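Local coordinates for protein RNA-directed RNA polymerase (PDB 3ZED) that copies the viral RNA genome as an RNA-dependent RNA polymerase and, as in related viruses, probably also becomes covalently attached to the RNA, at residues E430-T442 against A744-W757. Residues are numbered along the deposited sequence; the frame is centred on the assembly and turned at random.
Sequences EDGSPRYNPTWAT and ALALKPASSSVDNW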
loop_
_atom_site.group_PDB
_atom_site.type_symbol
_atom_site.label_atom_id
_atom_site.label_comp_id
_atom_site.label_asym_id
_atom_site.label_seq_id
_atom_site.Cartn_x
_atom_site.Cartn_y
_atom_site.Cartn_z
ATOM N N GLU B 430 -16.187 18.106 15.862
ATOM C CA GLU B 430 -15.507 18.896 16.893
ATOM C C GLU B 430 -16.176 18.739 18.267
ATOM O O GLU B 430 -15.483 18.747 19.280
ATOM C CB GLU B 430 -15.466 20.373 16.494
ATOM C CG GLU B 430 -14.725 20.612 15.187
ATOM C CD GLU B 430 -14.763 22.039 14.679
ATOM O OE1 GLU B 430 -15.879 22.581 14.503
ATOM O OE2 GLU B 430 -13.675 22.617 14.455
ATOM N N ASP B 431 -17.504 18.564 18.308
ATOM C CA ASP B 431 -18.219 18.380 19.581
ATOM C C ASP B 431 -18.047 16.940 20.141
ATOM O O ASP B 431 -18.505 16.657 21.248
ATOM C CB ASP B 431 -19.724 18.748 19.443
ATOM C CG ASP B 431 -20.554 17.870 18.511
ATOM O OD1 ASP B 431 -19.976 16.949 17.874
ATOM O OD2 ASP B 431 -21.770 18.117 18.393
ATOM N N GLY B 432 -17.375 16.068 19.376
ATOM C CA GLY B 432 -17.113 14.679 19.739
ATOM C C GLY B 432 -18.160 13.681 19.274
ATOM O O GLY B 432 -18.062 12.496 19.598
ATOM N N SER B 433 -19.189 14.151 18.528
ATOM C CA SER B 433 -20.238 13.276 17.995
ATOM C C SER B 433 -19.691 12.509 16.766
ATOM O O SER B 433 -18.798 13.020 16.063
ATOM C CB SER B 433 -21.507 14.058 17.654
ATOM O OG SER B 433 -21.290 14.990 16.611
ATOM N N PRO B 434 -20.210 11.290 16.490
ATOM C CA PRO B 434 -19.658 10.501 15.379
ATOM C C PRO B 434 -20.086 10.960 13.978
ATOM O O PRO B 434 -21.236 11.339 13.768
ATOM C CB PRO B 434 -20.182 9.095 15.670
ATOM C CG PRO B 434 -21.452 9.310 16.400
ATOM C CD PRO B 434 -21.222 10.521 17.241
ATOM N N ARG B 435 -19.145 10.870 13.008
ATOM C CA ARG B 435 -19.372 11.186 11.593
ATOM C C ARG B 435 -19.673 9.865 10.865
ATOM O O ARG B 435 -19.122 9.572 9.803
ATOM C CB ARG B 435 -18.166 11.938 10.989
ATOM C CG ARG B 435 -18.066 13.386 11.436
ATOM C CD ARG B 435 -16.959 14.153 10.750
ATOM N NE ARG B 435 -17.229 14.354 9.320
ATOM C CZ ARG B 435 -16.436 15.027 8.491
ATOM N NH1 ARG B 435 -15.335 15.613 8.944
ATOM N NH2 ARG B 435 -16.735 15.113 7.201
ATOM N N TYR B 436 -20.547 9.056 11.493
ATOM C CA TYR B 436 -20.999 7.752 11.030
ATOM C C TYR B 436 -22.261 7.341 11.782
ATOM O O TYR B 436 -22.547 7.868 12.858
ATOM C CB TYR B 436 -19.891 6.680 11.185
ATOM C CG TYR B 436 -19.328 6.539 12.587
ATOM C CD1 TYR B 436 -19.988 5.778 13.553
ATOM C CD2 TYR B 436 -18.139 7.165 12.947
ATOM C CE1 TYR B 436 -19.475 5.643 14.842
ATOM C CE2 TYR B 436 -17.621 7.045 14.236
ATOM C CZ TYR B 436 -18.297 6.285 15.183
ATOM O OH TYR B 436 -17.789 6.167 16.453
ATOM N N ASN B 437 -23.008 6.393 11.208
ATOM C CA ASN B 437 -24.213 5.846 11.798
ATOM C C ASN B 437 -23.954 4.380 12.243
ATOM O O ASN B 437 -22.849 3.858 11.983
ATOM C CB ASN B 437 -25.395 5.968 10.809
ATOM C CG ASN B 437 -25.336 5.213 9.495
ATOM O OD1 ASN B 437 -24.591 4.247 9.294
ATOM N ND2 ASN B 437 -26.230 5.577 8.601
ATOM N N PRO B 438 -24.932 3.691 12.899
ATOM C CA PRO B 438 -24.678 2.300 13.325
ATOM C C PRO B 438 -24.343 1.332 12.180
ATOM O O PRO B 438 -23.503 0.444 12.374
ATOM C CB PRO B 438 -25.986 1.907 14.024
ATOM C CG PRO B 438 -26.539 3.200 14.518
ATOM C CD PRO B 438 -26.263 4.145 13.373
ATOM N N THR B 439 -24.961 1.497 10.995
ATOM C CA THR B 439 -24.686 0.618 9.842
ATOM C C THR B 439 -23.206 0.669 9.443
ATOM O O THR B 439 -22.595 -0.387 9.244
ATOM C CB THR B 439 -25.588 0.995 8.663
ATOM O OG1 THR B 439 -26.932 0.742 9.049
ATOM C CG2 THR B 439 -25.259 0.225 7.372
ATOM N N TRP B 440 -22.633 1.881 9.357
ATOM C CA TRP B 440 -21.234 2.024 8.964
ATOM C C TRP B 440 -20.274 1.609 10.092
ATOM O O TRP B 440 -19.198 1.093 9.789
ATOM C CB TRP B 440 -20.940 3.425 8.445
ATOM C CG TRP B 440 -21.215 3.523 6.976
ATOM C CD1 TRP B 440 -22.390 3.885 6.379
ATOM C CD2 TRP B 440 -20.326 3.139 5.918
ATOM N NE1 TRP B 440 -22.259 3.830 5.009
ATOM C CE2 TRP B 440 -21.001 3.375 4.698
ATOM C CE3 TRP B 440 -19.011 2.643 5.882
ATOM C CZ2 TRP B 440 -20.419 3.094 3.457
ATOM C CZ3 TRP B 440 -18.418 2.411 4.651
ATOM C CH2 TRP B 440 -19.120 2.630 3.456
ATOM N N ALA B 441 -20.683 1.754 11.371
ATOM C CA ALA B 441 -19.898 1.271 12.526
ATOM C C ALA B 441 -19.856 -0.267 12.491
ATOM O O ALA B 441 -18.818 -0.841 12.790
ATOM C CB ALA B 441 -20.518 1.753 13.840
ATOM N N THR B 442 -20.957 -0.919 12.048
ATOM C CA THR B 442 -21.064 -2.377 11.913
ATOM C C THR B 442 -20.148 -2.861 10.791
ATOM O O THR B 442 -19.401 -3.822 10.985
ATOM C CB THR B 442 -22.528 -2.787 11.659
ATOM O OG1 THR B 442 -23.321 -2.264 12.719
ATOM C CG2 THR B 442 -22.718 -4.311 11.572
ATOM N N ALA B 744 -27.004 -0.626 18.081
ATOM C CA ALA B 744 -27.492 0.418 17.161
ATOM C C ALA B 744 -28.318 1.428 17.945
ATOM O O ALA B 744 -28.110 2.630 17.787
ATOM C CB ALA B 744 -28.318 -0.198 16.036
ATOM N N LEU B 745 -29.175 0.940 18.874
ATOM C CA LEU B 745 -29.980 1.798 19.752
ATOM C C LEU B 745 -29.075 2.626 20.675
ATOM O O LEU B 745 -29.400 3.770 20.971
ATOM C CB LEU B 745 -30.976 0.969 20.585
ATOM C CG LEU B 745 -32.241 0.460 19.874
ATOM C CD1 LEU B 745 -33.145 -0.323 20.849
ATOM C CD2 LEU B 745 -33.082 1.617 19.325
ATOM N N ALA B 746 -27.926 2.070 21.086
ATOM C CA ALA B 746 -26.978 2.759 21.956
ATOM C C ALA B 746 -26.243 3.917 21.233
ATOM O O ALA B 746 -26.003 4.958 21.848
ATOM C CB ALA B 746 -25.977 1.766 22.515
ATOM N N LEU B 747 -25.919 3.748 19.937
ATOM C CA LEU B 747 -25.229 4.766 19.137
ATOM C C LEU B 747 -26.195 5.766 18.473
ATOM O O LEU B 747 -25.770 6.883 18.143
ATOM C CB LEU B 747 -24.362 4.084 18.059
ATOM C CG LEU B 747 -23.403 4.955 17.211
ATOM C CD1 LEU B 747 -22.451 5.781 18.080
ATOM C CD2 LEU B 747 -22.615 4.097 16.251
ATOM N N LYS B 748 -27.478 5.378 18.274
ATOM C CA LYS B 748 -28.489 6.216 17.602
ATOM C C LYS B 748 -28.545 7.673 18.150
ATOM O O LYS B 748 -28.495 8.565 17.315
ATOM C CB LYS B 748 -29.885 5.570 17.641
ATOM C CG LYS B 748 -30.831 6.109 16.580
ATOM C CD LYS B 748 -32.267 5.643 16.832
ATOM C CE LYS B 748 -33.223 6.190 15.802
ATOM N NZ LYS B 748 -34.614 5.749 16.066
ATOM N N PRO B 749 -28.563 7.974 19.482
ATOM C CA PRO B 749 -28.635 9.387 19.902
ATOM C C PRO B 749 -27.437 10.226 19.438
ATOM O O PRO B 749 -27.636 11.337 18.945
ATOM C CB PRO B 749 -28.710 9.302 21.437
ATOM C CG PRO B 749 -29.295 7.965 21.705
ATOM C CD PRO B 749 -28.654 7.085 20.663
ATOM N N ALA B 750 -26.211 9.681 19.562
ATOM C CA ALA B 750 -24.966 10.341 19.164
ATOM C C ALA B 750 -24.851 10.491 17.666
ATOM O O ALA B 750 -24.407 11.538 17.223
ATOM C CB ALA B 750 -23.774 9.578 19.690
ATOM N N SER B 751 -25.248 9.473 16.880
ATOM C CA SER B 751 -25.115 9.542 15.421
ATOM C C SER B 751 -26.207 10.444 14.795
ATOM O O SER B 751 -25.986 10.981 13.708
ATOM C CB SER B 751 -25.088 8.151 14.788
ATOM O OG SER B 751 -26.358 7.531 14.701
ATOM N N SER B 752 -27.349 10.632 15.499
ATOM C CA SER B 752 -28.450 11.517 15.090
ATOM C C SER B 752 -28.265 12.929 15.647
ATOM O O SER B 752 -29.002 13.834 15.245
ATOM C CB SER B 752 -29.796 10.973 15.577
ATOM O OG SER B 752 -30.259 9.903 14.770
ATOM N N SER B 753 -27.308 13.106 16.601
ATOM C CA SER B 753 -27.012 14.351 17.328
ATOM C C SER B 753 -28.292 14.931 18.006
ATOM O O SER B 753 -28.519 16.148 17.972
ATOM C CB SER B 753 -26.355 15.386 16.414
ATOM O OG SER B 753 -24.958 15.171 16.312
ATOM N N VAL B 754 -29.112 14.052 18.637
ATOM C CA VAL B 754 -30.363 14.464 19.318
ATOM C C VAL B 754 -30.042 15.379 20.512
ATOM O O VAL B 754 -28.896 15.398 20.972
ATOM C CB VAL B 754 -31.277 13.279 19.767
ATOM C CG1 VAL B 754 -31.684 12.390 18.594
ATOM C CG2 VAL B 754 -30.645 12.466 20.898
ATOM N N ASP B 755 -31.045 16.115 21.011
ATOM C CA ASP B 755 -30.898 16.975 22.180
ATOM C C ASP B 755 -30.311 16.160 23.339
ATOM O O ASP B 755 -30.830 15.080 23.648
ATOM C CB ASP B 755 -32.258 17.594 22.579
ATOM C CG ASP B 755 -32.303 19.111 22.555
ATOM O OD1 ASP B 755 -31.227 19.744 22.706
ATOM O OD2 ASP B 755 -33.427 19.670 22.504
ATOM N N ASN B 756 -29.190 16.658 23.922
ATOM C CA ASN B 756 -28.451 16.074 25.054
ATOM C C ASN B 756 -27.939 14.648 24.720
ATOM O O ASN B 756 -28.038 13.746 25.560
ATOM C CB ASN B 756 -29.337 16.076 26.325
ATOM C CG ASN B 756 -28.626 16.313 27.638
ATOM O OD1 ASN B 756 -27.965 17.337 27.856
ATOM N ND2 ASN B 756 -28.861 15.426 28.593
ATOM N N TRP B 757 -27.335 14.477 23.511
ATOM C CA TRP B 757 -26.797 13.197 23.039
ATOM C C TRP B 757 -25.642 12.692 23.913
ATOM O O TRP B 757 -25.519 11.478 24.074
ATOM C CB TRP B 757 -26.339 13.268 21.560
ATOM C CG TRP B 757 -25.285 14.302 21.281
ATOM C CD1 TRP B 757 -25.491 15.608 20.949
ATOM C CD2 TRP B 757 -23.861 14.128 21.364
ATOM N NE1 TRP B 757 -24.286 16.257 20.806
ATOM C CE2 TRP B 757 -23.269 15.376 21.070
ATOM C CE3 TRP B 757 -23.027 13.039 21.675
ATOM C CZ2 TRP B 757 -21.886 15.568 21.077
ATOM C CZ3 TRP B 757 -21.657 13.234 21.688
ATOM C CH2 TRP B 757 -21.100 14.488 21.395
#
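The loop S433-N437, mostly extended, runs along helix 744-752, with CA atoms of S433 and A750 5.7 Å apart, before helix 438-442 turns off at 122° to the second helix axis. At one end the turn D431-G432 meets W757, and S433 CB sits over one face of the indole's six-membered ring, 3.9 Å from its centroid and 16° off the normal, a CH-pi contact. The D431 carboxylate packs near CZ2 of the same indole, its plane tilted 55° from the ring, while the D431 carbonyl O lies at the ring edge. D431 OD1 accepts S433 N from above the carboxylate plane, an Asx turn, and S433 OG on its syn lone pair; with a bond to N429 this holds the hydroxyl. Midway, P434 CD presses against A750 O at 3.3 Å, and S751 CB meets Y436 O at 3.2 Å. L747, with CG anti to the backbone N, spreads its methyls: CD1 toward P434 CG, CD2 to the Y436 ring edge (3.8 Å from CE1) and A441 CB. At the other end P438 packs on A744, CB to CB 3.7 Å. No hydrogen bond crosses; N437 instead N-caps its own helix through OD1 to W440 N (3.1 Å). This packing joins the palm-domain and C-terminal regions away from the annotated sites, on a helix ending in a Schellman motif with S753 as C-prime, just before W757.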